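Local coordinates for protein toll (Drosophila melanogaster, PDB 4LXR) that serves as the cell-surface receptor for the cleaved cytokine spaetzle C-106, driving Toll signalling in embryonic dorsal-ventral patterning and innate immunity, at residues H611-Y615 / D616-V620; L543-I546 / Q547-G551; L536-D539 / C540-W544; L429-M433 / L434-I438. All blocks are in the same frame, centred on the assembly; numbering follows the deposited sequence.

All four contacts are local and lie along the receptor's extracellular leucine-rich repeat region. None nests in or crosses another, though contacts 3 and 2 overlap at Leu543 and Trp544. Contact 4 comes first and closes the turn where helix 429-433 ends in LRR 12. Contact 3 follows and closes the bend from strand 536-537 into helix 543-549. Contact 2 spans that helix and its C-terminal end. Both belong to the first C-terminal cap, LRRCT 1. Contact 1 closes the hairpin of the LRRNT cap that follows. Its turn packs on Leu543 and Gln547 and bonds to the backbone of Cys540, joining the two caps. Contact 4 stands apart, its nearest atoms about 14 Å from contact 3.

Contact 1: residues H611-Y615 / D616-V620; sequences HVRTY and DKALV
His611 CG sits between its own backbone N and carbonyl carbon (chi1 61°), which lays the imidazole alongside Val620. Asp616 CG takes the same kind of position (chi1 50°) and turns the carboxylate back to Arg613. The Arg613 chain starts out extended and bends at chi3, bringing NH1 to that carboxylate. His611 with Val620, and Arg613 with Ala618, are hydrogen-bonded pairs of the antiparallel hairpin. Val620 N gives a nearly straight bond of 2.8 Å to His611 O, and Arg613 N is equally close to Ala618 O at 2.8 Å. A G1 beta bulge follows the turn: Lys617 and Ala618 together lie opposite Arg613. Val620 CB lies over one face of the His611 ring, 3.8 Å from its centroid, in a CH-pi contact. Arg613 NH1 forms a salt bridge with Asp616, 2.7 Å from OD2. NH1 also stands 2.7 Å from OD1, and both hydrogen bonds are weak in angle. Ala618 CB is 3.4 Å from the same Arg613 NH1, while Arg613 NH2 meets Val620 CG2. On the other side of the hairpin, Val612 CG2 touches Leu619 CD1 at 4.0 Å. Thr614 OG1 bonds to the backbone O of Cys540, and Tyr615 rests on Leu543 and Gln547 of helix 543-549. This is the beta hairpin of the LRRNT cap, and its second strand runs beside strand 643-647. The ion pair spans the turn from strand to loop. The two charges probably offset each other. Arg613 NH2 also has Glu645 as a long, weak ion-pair partner, so the guanidinium is likely to be held between two acids.

Contact 2: residues L543-I546 / Q547-G551; sequences LWFI and QLVRG
Residues Leu543 to Val549 form one continuous helix, and Arg550 is the first to leave helical geometry. Gln547 N bonds to Leu543 O at 2.9 Å, Leu548 N to Trp544 O, and Val549 N to Phe545 O. Arg550 N still reaches Ile546 O at 3.1 Å, closing the last turn. Phe545 CG is anti to the backbone N (chi1 169°), which sends the ring along the helix to Val549. Val549 CG2 sits over one ring face, 3.9 Å from the centroid, a CH-pi contact offset toward the rim. Gln547 CG touches two side chains of the preceding turn, 3.9 Å from Leu543 CD1 and 3.9 Å from Trp544 CE3. The Gln547 chain then bends at chi2, and its OE1 accepts a bond from Arg550 NH2 at 2.9 Å. Arg550 CD also lies 3.8 Å from Ile546 CG2. An alanine in place of Arg550 would remove this guanidinium and would probably leave the Gln547 amide freer to turn. Phe545 and Leu548 both touch Leu563, packing the helix on strand 561-564 within the LRRCT 1 cap. The Arg550 bond likely sets the Gln547 amide's rotation at the helix end, while a methyl covers one Phe545 face.

Contact 3: residues L536-D539 / C540-W544; sequences LVCD and CTILW
Asp539 and Thr541 meet in the bend that leads into the helix of LRRCT 1, the cysteine-rich cap that closes the first run of leucine-rich repeats. Cys538 is the centre of an inverse gamma turn, and Ile542 holds the N-cap position of helix 543-549. Thr541 OG1 donates to Asp539 OD1 in a very short bond of 2.5 Å. Thr541 N reaches the same OD1 at 3.1 Å, from above the carboxylate plane. One oxygen therefore takes two bonds from one residue. Asp539 CG lies between its backbone N and carbonyl carbon (chi1 58°), which turns the carboxylate toward Thr541. Ile542 N bonds to Asp539 O at 3.3 Å, closing the turn. A water lies 2.8 Å from Val537 O and 3.2 Å from Thr541 OG1 and bridges the two. Ile542 CD1 meets Leu536 CD2 tip to tip at 3.7 Å, and Cys538 SG lies 3.8 Å from the same Ile542 methyl. An alanine at Asp539 would take away OD1, and Thr541 would probably lose the acceptor that holds its hydroxyl and backbone N-H. Disulfides from Cys538 to Cys570 and from Cys540 to Cys591 fasten the bend at two points. Covalent links, a carboxylate oxygen that accepts two hydrogen bonds and a buried isoleucine are likely to fix the path from strand to helix together.

Contact 4: residues L429-M433 / L434-I438; sequences LLDIM and LQTQI
Leu430 and Leu434 pack one turn apart, at the C-terminal end of helix 429-433. Leu430 CG is anti to the backbone N (chi1 -164°), while Leu434 CG is anti to its carbonyl carbon (chi1 -63°). These choices bring Leu434 CD1 to 3.6 Å from Leu430 CG, a methyl against the branch carbon. The other apolar pair joins the helix to the loop beyond it. Ile432 CG1 lies beside its backbone N (chi1 -64°), which sends CD1 toward Ile438. There Ile432 CD1 meets Ile438 CD1 at 3.7 Å, the two side chains crossing at about a right angle. Asp431 CB lies 4.2 Å from the same Ile438 methyl. Leu434 N bonds to Leu430 O at 2.8 Å. The chain then reverses in a Schellman motif with Gln435, of positive phi, as the C-prime residue. Thr436 N reaches Asp431 O at 3.1 Å, and Gln435 N reaches Ile432 O at 2.9 Å. Ile432 and Ile438 both pack on Gln427. The contact ends the short helix in LRR 12 and turns the chain toward strand 450-452. Backbone bonds satisfy the carbonyls of Leu430, Asp431 and Ile432, and the isoleucine pair adds an apolar contact between the helix and the loop beyond the reversal.

Contact 1: residues H611-Y615 / D616-V620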
loop_
_atom_site.group_PDB
_atom_site.type_symbol
_atom_site.label_atom_id
_atom_site.label_comp_id
_atom_site.label_asym_id
_atom_site.label_seq_id
_atom_site.Cartn_x
_atom_site.Cartn_y
_atom_site.Cartn_z
ATOM N N HIS A 611 30.201 -15.581 -33.625
ATOM C CA HIS A 611 28.932 -14.994 -33.201
ATOM C C HIS A 611 28.492 -13.908 -34.162
ATOM O O HIS A 611 29.248 -13.497 -35.046
ATOM C CB HIS A 611 29.025 -14.427 -31.782
ATOM C CG HIS A 611 30.034 -13.329 -31.642
ATOM N ND1 HIS A 611 31.324 -13.557 -31.215
ATOM C CD2 HIS A 611 29.949 -12.000 -31.886
ATOM C CE1 HIS A 611 31.986 -12.413 -31.191
ATOM N NE2 HIS A 611 31.174 -11.452 -31.593
ATOM N N VAL A 612 27.266 -13.444 -33.963
ATOM C CA VAL A 612 26.666 -12.406 -34.782
ATOM C C VAL A 612 26.359 -11.197 -33.911
ATOM O O VAL A 612 25.844 -11.328 -32.796
ATOM C CB VAL A 612 25.376 -12.912 -35.459
ATOM C CG1 VAL A 612 24.520 -11.757 -35.931
ATOM C CG2 VAL A 612 25.710 -13.832 -36.617
ATOM N N ARG A 613 26.689 -10.021 -34.422
ATOM C CA ARG A 613 26.462 -8.774 -33.718
ATOM C C ARG A 613 25.422 -8.009 -34.522
ATOM O O ARG A 613 25.712 -7.561 -35.627
ATOM C CB ARG A 613 27.772 -7.985 -33.665
ATOM C CG ARG A 613 27.775 -6.797 -32.728
ATOM C CD ARG A 613 28.904 -5.838 -33.099
ATOM N NE ARG A 613 30.195 -6.502 -33.203
ATOM C CZ ARG A 613 31.016 -6.392 -34.241
ATOM N NH1 ARG A 613 30.688 -5.635 -35.276
ATOM N NH2 ARG A 613 32.175 -7.030 -34.242
ATOM N N THR A 614 24.207 -7.873 -33.997
ATOM C CA THR A 614 23.141 -7.263 -34.791
ATOM C C THR A 614 23.273 -5.751 -34.949
ATOM O O THR A 614 22.770 -5.188 -35.922
ATOM C CB THR A 614 21.733 -7.606 -34.258
ATOM O OG1 THR A 614 21.743 -7.563 -32.829
ATOM C CG2 THR A 614 21.311 -8.992 -34.722
ATOM N N TYR A 615 23.944 -5.096 -34.006
ATOM C CA TYR A 615 24.079 -3.644 -34.059
ATOM C C TYR A 615 24.639 -3.157 -35.403
ATOM O O TYR A 615 24.166 -2.162 -35.949
ATOM C CB TYR A 615 24.926 -3.111 -32.898
ATOM C CG TYR A 615 25.404 -1.689 -33.114
ATOM C CD1 TYR A 615 24.559 -0.609 -32.880
ATOM C CD2 TYR A 615 26.693 -1.428 -33.562
ATOM C CE1 TYR A 615 24.977 0.689 -33.079
ATOM C CE2 TYR A 615 27.127 -0.121 -33.772
ATOM C CZ TYR A 615 26.262 0.935 -33.528
ATOM O OH TYR A 615 26.681 2.235 -33.726
ATOM N N ASP A 616 25.631 -3.856 -35.944
ATOM C CA ASP A 616 26.154 -3.490 -37.259
ATOM C C ASP A 616 26.104 -4.646 -38.254
ATOM O O ASP A 616 26.768 -4.610 -39.287
ATOM C CB ASP A 616 27.572 -2.911 -37.164
ATOM C CG ASP A 616 28.508 -3.782 -36.355
ATOM O OD1 ASP A 616 28.137 -4.937 -36.025
ATOM O OD2 ASP A 616 29.617 -3.306 -36.042
ATOM N N LYS A 617 25.304 -5.660 -37.939
ATOM C CA LYS A 617 25.124 -6.807 -38.828
ATOM C C LYS A 617 26.446 -7.473 -39.188
ATOM O O LYS A 617 26.771 -7.641 -40.370
ATOM C CB LYS A 617 24.371 -6.401 -40.096
ATOM C CG LYS A 617 23.031 -5.724 -39.834
ATOM C CD LYS A 617 22.250 -5.546 -41.129
ATOM C CE LYS A 617 20.869 -4.959 -40.884
ATOM N NZ LYS A 617 20.082 -4.902 -42.145
ATOM N N ALA A 618 27.202 -7.853 -38.164
ATOM C CA ALA A 618 28.494 -8.486 -38.380
ATOM C C ALA A 618 28.552 -9.939 -37.929
ATOM O O ALA A 618 28.200 -10.266 -36.796
ATOM C CB ALA A 618 29.599 -7.682 -37.710
ATOM N N LEU A 619 28.995 -10.804 -38.836
ATOM C CA LEU A 619 29.403 -12.155 -38.483
ATOM C C LEU A 619 30.873 -12.124 -38.061
ATOM O O LEU A 619 31.755 -11.750 -38.843
ATOM C CB LEU A 619 29.223 -13.093 -39.669
ATOM C CG LEU A 619 29.798 -14.496 -39.469
ATOM C CD1 LEU A 619 28.984 -15.282 -38.431
ATOM C CD2 LEU A 619 29.889 -15.242 -40.790
ATOM N N VAL A 620 31.127 -12.497 -36.814
ATOM C CA VAL A 620 32.464 -12.453 -36.254
ATOM C C VAL A 620 32.997 -13.863 -36.083
ATOM O O VAL A 620 32.444 -14.653 -35.319
ATOM C CB VAL A 620 32.456 -11.749 -34.890
ATOM C CG1 VAL A 620 33.826 -11.796 -34.255
ATOM C CG2 VAL A 620 31.978 -10.320 -35.041
#

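Contact 2: residues L543-I546 / Q547-G551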
loop_
_atom_site.group_PDB
_atom_site.type_symbol
_atom_site.label_atom_id
_atom_site.label_comp_id
_atom_site.label_asym_id
_atom_site.label_seq_id
_atom_site.Cartn_x
_atom_site.Cartn_y
_atom_site.Cartn_z
ATOM N N LEU A 543 18.166 -6.029 -29.568
ATOM C CA LEU A 543 18.903 -4.848 -30.018
ATOM C C LEU A 543 18.054 -3.583 -30.038
ATOM O O LEU A 543 18.414 -2.580 -29.429
ATOM C CB LEU A 543 19.513 -5.074 -31.410
ATOM C CG LEU A 543 20.020 -3.803 -32.105
ATOM C CD1 LEU A 543 21.172 -3.171 -31.334
ATOM C CD2 LEU A 543 20.418 -4.085 -33.550
ATOM N N TRP A 544 16.920 -3.635 -30.727
ATOM C CA TRP A 544 16.132 -2.425 -30.932
ATOM C C TRP A 544 15.416 -1.976 -29.674
ATOM O O TRP A 544 15.210 -0.781 -29.478
ATOM C CB TRP A 544 15.201 -2.567 -32.139
ATOM C CG TRP A 544 16.005 -2.633 -33.403
ATOM C CD1 TRP A 544 16.186 -3.719 -34.214
ATOM C CD2 TRP A 544 16.800 -1.575 -33.962
ATOM N NE1 TRP A 544 17.027 -3.391 -35.258
ATOM C CE2 TRP A 544 17.416 -2.084 -35.127
ATOM C CE3 TRP A 544 17.036 -0.244 -33.601
ATOM C CZ2 TRP A 544 18.259 -1.304 -35.935
ATOM C CZ3 TRP A 544 17.872 0.533 -34.406
ATOM C CH2 TRP A 544 18.472 -0.004 -35.559
ATOM N N PHE A 545 15.067 -2.933 -28.814
ATOM C CA PHE A 545 14.589 -2.619 -27.478
ATOM C C PHE A 545 15.637 -1.827 -26.703
ATOM O O PHE A 545 15.333 -0.793 -26.109
ATOM C CB PHE A 545 14.240 -3.891 -26.695
ATOM C CG PHE A 545 13.986 -3.644 -25.235
ATOM C CD1 PHE A 545 12.829 -2.986 -24.817
ATOM C CD2 PHE A 545 14.900 -4.057 -24.271
ATOM C CE1 PHE A 545 12.583 -2.755 -23.461
ATOM C CE2 PHE A 545 14.657 -3.831 -22.911
ATOM C CZ PHE A 545 13.497 -3.176 -22.511
ATOM N N ILE A 546 16.868 -2.322 -26.697
ATOM C CA ILE A 546 17.955 -1.601 -26.045
ATOM C C ILE A 546 18.134 -0.196 -26.634
ATOM O O ILE A 546 18.295 0.776 -25.892
ATOM C CB ILE A 546 19.280 -2.381 -26.115
ATOM C CG1 ILE A 546 19.160 -3.667 -25.303
ATOM C CG2 ILE A 546 20.423 -1.539 -25.580
ATOM C CD1 ILE A 546 18.764 -3.426 -23.878
ATOM N N GLN A 547 18.080 -0.082 -27.958
ATOM C CA GLN A 547 18.181 1.234 -28.593
ATOM C C GLN A 547 16.989 2.118 -28.201
ATOM O O GLN A 547 17.142 3.322 -28.014
ATOM C CB GLN A 547 18.290 1.123 -30.123
ATOM C CG GLN A 547 19.465 0.295 -30.655
ATOM C CD GLN A 547 20.812 0.975 -30.489
ATOM O OE1 GLN A 547 21.193 1.363 -29.384
ATOM N NE2 GLN A 547 21.550 1.114 -31.595
ATOM N N LEU A 548 15.810 1.508 -28.078
ATOM C CA LEU A 548 14.602 2.210 -27.637
ATOM C C LEU A 548 14.794 2.746 -26.227
ATOM O O LEU A 548 14.498 3.907 -25.946
ATOM C CB LEU A 548 13.382 1.278 -27.688
ATOM C CG LEU A 548 11.962 1.775 -27.371
ATOM C CD1 LEU A 548 11.647 1.781 -25.879
ATOM C CD2 LEU A 548 11.748 3.156 -27.951
ATOM N N VAL A 549 15.291 1.884 -25.346
ATOM C CA VAL A 549 15.509 2.238 -23.949
ATOM C C VAL A 549 16.460 3.426 -23.802
ATOM O O VAL A 549 16.292 4.259 -22.911
ATOM C CB VAL A 549 15.999 1.011 -23.133
ATOM C CG1 VAL A 549 16.824 1.439 -21.930
ATOM C CG2 VAL A 549 14.805 0.150 -22.707
ATOM N N ARG A 550 17.442 3.521 -24.688
ATOM C CA ARG A 550 18.345 4.666 -24.662
ATOM C C ARG A 550 17.900 5.761 -25.644
ATOM O O ARG A 550 16.706 6.014 -25.802
ATOM C CB ARG A 550 19.801 4.228 -24.881
ATOM C CG ARG A 550 20.021 3.283 -26.045
ATOM C CD ARG A 550 21.065 2.209 -25.716
ATOM N NE ARG A 550 22.406 2.744 -25.473
ATOM C CZ ARG A 550 23.265 3.092 -26.431
ATOM N NH1 ARG A 550 24.462 3.563 -26.111
ATOM N NH2 ARG A 550 22.926 2.980 -27.710
ATOM N N GLY A 551 18.846 6.412 -26.303
ATOM C CA GLY A 551 18.490 7.483 -27.214
ATOM C C GLY A 551 18.033 7.022 -28.587
ATOM O O GLY A 551 16.883 7.230 -28.978
#

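Contact 3: residues L536-D539 / C540-W544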
loop_
_atom_site.group_PDB
_atom_site.type_symbol
_atom_site.label_atom_id
_atom_site.label_comp_id
_atom_site.label_asym_id
_atom_site.label_seq_id
_atom_site.Cartn_x
_atom_site.Cartn_y
_atom_site.Cartn_z
ATOM N N LEU A 536 15.641 -11.155 -18.397
ATOM C CA LEU A 536 15.941 -10.849 -19.794
ATOM C C LEU A 536 17.233 -11.487 -20.302
ATOM O O LEU A 536 18.278 -11.399 -19.650
ATOM C CB LEU A 536 16.005 -9.335 -19.984
ATOM C CG LEU A 536 15.954 -8.829 -21.421
ATOM C CD1 LEU A 536 14.601 -9.151 -22.048
ATOM C CD2 LEU A 536 16.235 -7.341 -21.458
ATOM N N VAL A 537 17.147 -12.153 -21.452
ATOM C CA VAL A 537 18.335 -12.680 -22.119
ATOM C C VAL A 537 18.889 -11.585 -23.032
ATOM O O VAL A 537 18.247 -11.199 -24.011
ATOM C CB VAL A 537 18.036 -13.965 -22.939
ATOM C CG1 VAL A 537 19.238 -14.342 -23.801
ATOM C CG2 VAL A 537 17.656 -15.130 -22.018
ATOM N N CYS A 538 20.060 -11.061 -22.691
ATOM C CA CYS A 538 20.640 -9.952 -23.442
ATOM C C CYS A 538 21.553 -10.423 -24.570
ATOM O O CYS A 538 22.779 -10.400 -24.450
ATOM C CB CYS A 538 21.375 -8.997 -22.509
ATOM S SG CYS A 538 20.283 -8.220 -21.302
ATOM N N ASP A 539 20.926 -10.863 -25.658
ATOM C CA ASP A 539 21.624 -11.294 -26.857
ATOM C C ASP A 539 21.241 -10.399 -28.040
ATOM O O ASP A 539 20.553 -9.391 -27.861
ATOM C CB ASP A 539 21.388 -12.791 -27.144
ATOM C CG ASP A 539 19.914 -13.159 -27.309
ATOM O OD1 ASP A 539 19.068 -12.279 -27.564
ATOM O OD2 ASP A 539 19.601 -14.364 -27.196
ATOM N N CYS A 540 21.686 -10.755 -29.240
ATOM C CA CYS A 540 21.457 -9.916 -30.415
ATOM C C CYS A 540 19.972 -9.644 -30.705
ATOM O O CYS A 540 19.639 -8.747 -31.489
ATOM C CB CYS A 540 22.134 -10.530 -31.642
ATOM S SG CYS A 540 21.490 -12.146 -32.115
ATOM N N THR A 541 19.083 -10.399 -30.053
ATOM C CA THR A 541 17.650 -10.337 -30.370
ATOM C C THR A 541 16.901 -9.186 -29.691
ATOM O O THR A 541 15.743 -8.920 -30.021
ATOM C CB THR A 541 16.919 -11.683 -30.077
ATOM O OG1 THR A 541 16.888 -11.922 -28.666
ATOM C CG2 THR A 541 17.628 -12.842 -30.762
ATOM N N ILE A 542 17.552 -8.502 -28.753
ATOM C CA ILE A 542 16.897 -7.409 -28.044
ATOM C C ILE A 542 17.487 -6.064 -28.418
ATOM O O ILE A 542 17.313 -5.079 -27.687
ATOM C CB ILE A 542 16.939 -7.582 -26.498
ATOM C CG1 ILE A 542 18.367 -7.466 -25.971
ATOM C CG2 ILE A 542 16.315 -8.910 -26.086
ATOM C CD1 ILE A 542 18.442 -7.223 -24.484
ATOM N N LEU A 543 18.166 -6.029 -29.568
ATOM C CA LEU A 543 18.903 -4.848 -30.018
ATOM C C LEU A 543 18.054 -3.583 -30.038
ATOM O O LEU A 543 18.414 -2.580 -29.429
ATOM C CB LEU A 543 19.513 -5.074 -31.410
ATOM C CG LEU A 543 20.020 -3.803 -32.105
ATOM C CD1 LEU A 543 21.172 -3.171 -31.334
ATOM C CD2 LEU A 543 20.418 -4.085 -33.550
ATOM N N TRP A 544 16.920 -3.635 -30.727
ATOM C CA TRP A 544 16.132 -2.425 -30.932
ATOM C C TRP A 544 15.416 -1.976 -29.674
ATOM O O TRP A 544 15.210 -0.781 -29.478
ATOM C CB TRP A 544 15.201 -2.567 -32.139
ATOM C CG TRP A 544 16.005 -2.633 -33.403
ATOM C CD1 TRP A 544 16.186 -3.719 -34.214
ATOM C CD2 TRP A 544 16.800 -1.575 -33.962
ATOM N NE1 TRP A 544 17.027 -3.391 -35.258
ATOM C CE2 TRP A 544 17.416 -2.084 -35.127
ATOM C CE3 TRP A 544 17.036 -0.244 -33.601
ATOM C CZ2 TRP A 544 18.259 -1.304 -35.935
ATOM C CZ3 TRP A 544 17.872 0.533 -34.406
ATOM C CH2 TRP A 544 18.472 -0.004 -35.559
HETATM O O HOH W 1 16.358 -12.557 -25.597
#

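Contact 4: residues L429-M433 / L434-I438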
loop_
_atom_site.group_PDB
_atom_site.type_symbol
_atom_site.label_atom_id
_atom_site.label_comp_id
_atom_site.label_asym_id
_atom_site.label_seq_id
_atom_site.Cartn_x
_atom_site.Cartn_y
_atom_site.Cartn_z
ATOM N N LEU A 429 -0.501 -22.538 -26.649
ATOM C CA LEU A 429 0.704 -21.782 -26.983
ATOM C C LEU A 429 0.752 -21.331 -28.430
ATOM O O LEU A 429 1.221 -20.234 -28.734
ATOM C CB LEU A 429 1.953 -22.610 -26.663
ATOM C CG LEU A 429 2.631 -22.406 -25.303
ATOM C CD1 LEU A 429 1.630 -22.407 -24.143
ATOM C CD2 LEU A 429 3.693 -23.481 -25.101
ATOM N N LEU A 430 0.273 -22.185 -29.324
ATOM C CA LEU A 430 0.313 -21.876 -30.740
ATOM C C LEU A 430 -0.669 -20.770 -31.122
ATOM O O LEU A 430 -0.363 -19.933 -31.969
ATOM C CB LEU A 430 0.073 -23.131 -31.567
ATOM C CG LEU A 430 0.478 -22.954 -33.021
ATOM C CD1 LEU A 430 1.922 -22.491 -33.107
ATOM C CD2 LEU A 430 0.296 -24.244 -33.765
ATOM N N ASP A 431 -1.848 -20.771 -30.509
ATOM C CA ASP A 431 -2.798 -19.675 -30.681
ATOM C C ASP A 431 -2.144 -18.325 -30.393
ATOM O O ASP A 431 -2.351 -17.360 -31.129
ATOM C CB ASP A 431 -4.018 -19.861 -29.778
ATOM C CG ASP A 431 -5.036 -20.820 -30.363
ATOM O OD1 ASP A 431 -4.807 -22.047 -30.294
ATOM O OD2 ASP A 431 -6.061 -20.347 -30.904
ATOM N N ILE A 432 -1.345 -18.276 -29.328
ATOM C CA ILE A 432 -0.598 -17.069 -28.965
ATOM C C ILE A 432 0.440 -16.668 -30.022
ATOM O O ILE A 432 0.415 -15.545 -30.514
ATOM C CB ILE A 432 0.097 -17.217 -27.587
ATOM C CG1 ILE A 432 -0.948 -17.366 -26.478
ATOM C CG2 ILE A 432 1.005 -16.030 -27.307
ATOM C CD1 ILE A 432 -2.191 -16.544 -26.730
ATOM N N MET A 433 1.341 -17.591 -30.356
ATOM C CA MET A 433 2.354 -17.376 -31.388
ATOM C C MET A 433 1.753 -16.912 -32.708
ATOM O O MET A 433 2.291 -16.024 -33.366
ATOM C CB MET A 433 3.135 -18.662 -31.652
ATOM C CG MET A 433 4.096 -19.083 -30.560
ATOM S SD MET A 433 5.109 -20.478 -31.115
ATOM C CE MET A 433 6.220 -20.662 -29.723
ATOM N N LEU A 434 0.640 -17.531 -33.092
ATOM C CA LEU A 434 -0.018 -17.217 -34.359
ATOM C C LEU A 434 -0.896 -15.968 -34.241
ATOM O O LEU A 434 -1.752 -15.711 -35.089
ATOM C CB LEU A 434 -0.813 -18.423 -34.875
ATOM C CG LEU A 434 0.055 -19.645 -35.202
ATOM C CD1 LEU A 434 -0.780 -20.820 -35.698
ATOM C CD2 LEU A 434 1.143 -19.299 -36.215
ATOM N N GLN A 435 -0.664 -15.209 -33.172
ATOM C CA GLN A 435 -1.227 -13.871 -32.982
ATOM C C GLN A 435 -2.744 -13.825 -33.124
ATOM O O GLN A 435 -3.304 -12.822 -33.562
ATOM C CB GLN A 435 -0.564 -12.870 -33.940
ATOM C CG GLN A 435 -0.492 -11.437 -33.413
ATOM C CD GLN A 435 0.409 -11.294 -32.194
ATOM O OE1 GLN A 435 0.011 -11.605 -31.068
ATOM N NE2 GLN A 435 1.627 -10.812 -32.414
ATOM N N THR A 436 -3.401 -14.918 -32.756
ATOM C CA THR A 436 -4.853 -14.998 -32.845
ATOM C C THR A 436 -5.516 -13.969 -31.915
ATOM O O THR A 436 -5.057 -13.731 -30.800
ATOM C CB THR A 436 -5.357 -16.445 -32.578
ATOM O OG1 THR A 436 -4.953 -17.296 -33.663
ATOM C CG2 THR A 436 -6.882 -16.497 -32.446
ATOM N N GLN A 437 -6.570 -13.331 -32.414
ATOM C CA GLN A 437 -7.320 -12.349 -31.658
ATOM C C GLN A 437 -8.219 -13.088 -30.668
ATOM O O GLN A 437 -9.223 -13.695 -31.050
ATOM C CB GLN A 437 -8.140 -11.480 -32.616
ATOM C CG GLN A 437 -8.591 -10.141 -32.043
ATOM C CD GLN A 437 -9.066 -9.179 -33.123
ATOM O OE1 GLN A 437 -9.023 -9.494 -34.312
ATOM N NE2 GLN A 437 -9.520 -8.000 -32.710
ATOM N N ILE A 438 -7.842 -13.055 -29.396
ATOM C CA ILE A 438 -8.508 -13.866 -28.388
ATOM C C ILE A 438 -8.983 -12.975 -27.265
ATOM O O ILE A 438 -8.178 -12.311 -26.623
ATOM C CB ILE A 438 -7.546 -14.924 -27.799
ATOM C CG1 ILE A 438 -6.812 -15.669 -28.918
ATOM C CG2 ILE A 438 -8.305 -15.899 -26.906
ATOM C CD1 ILE A 438 -5.410 -16.130 -28.548
#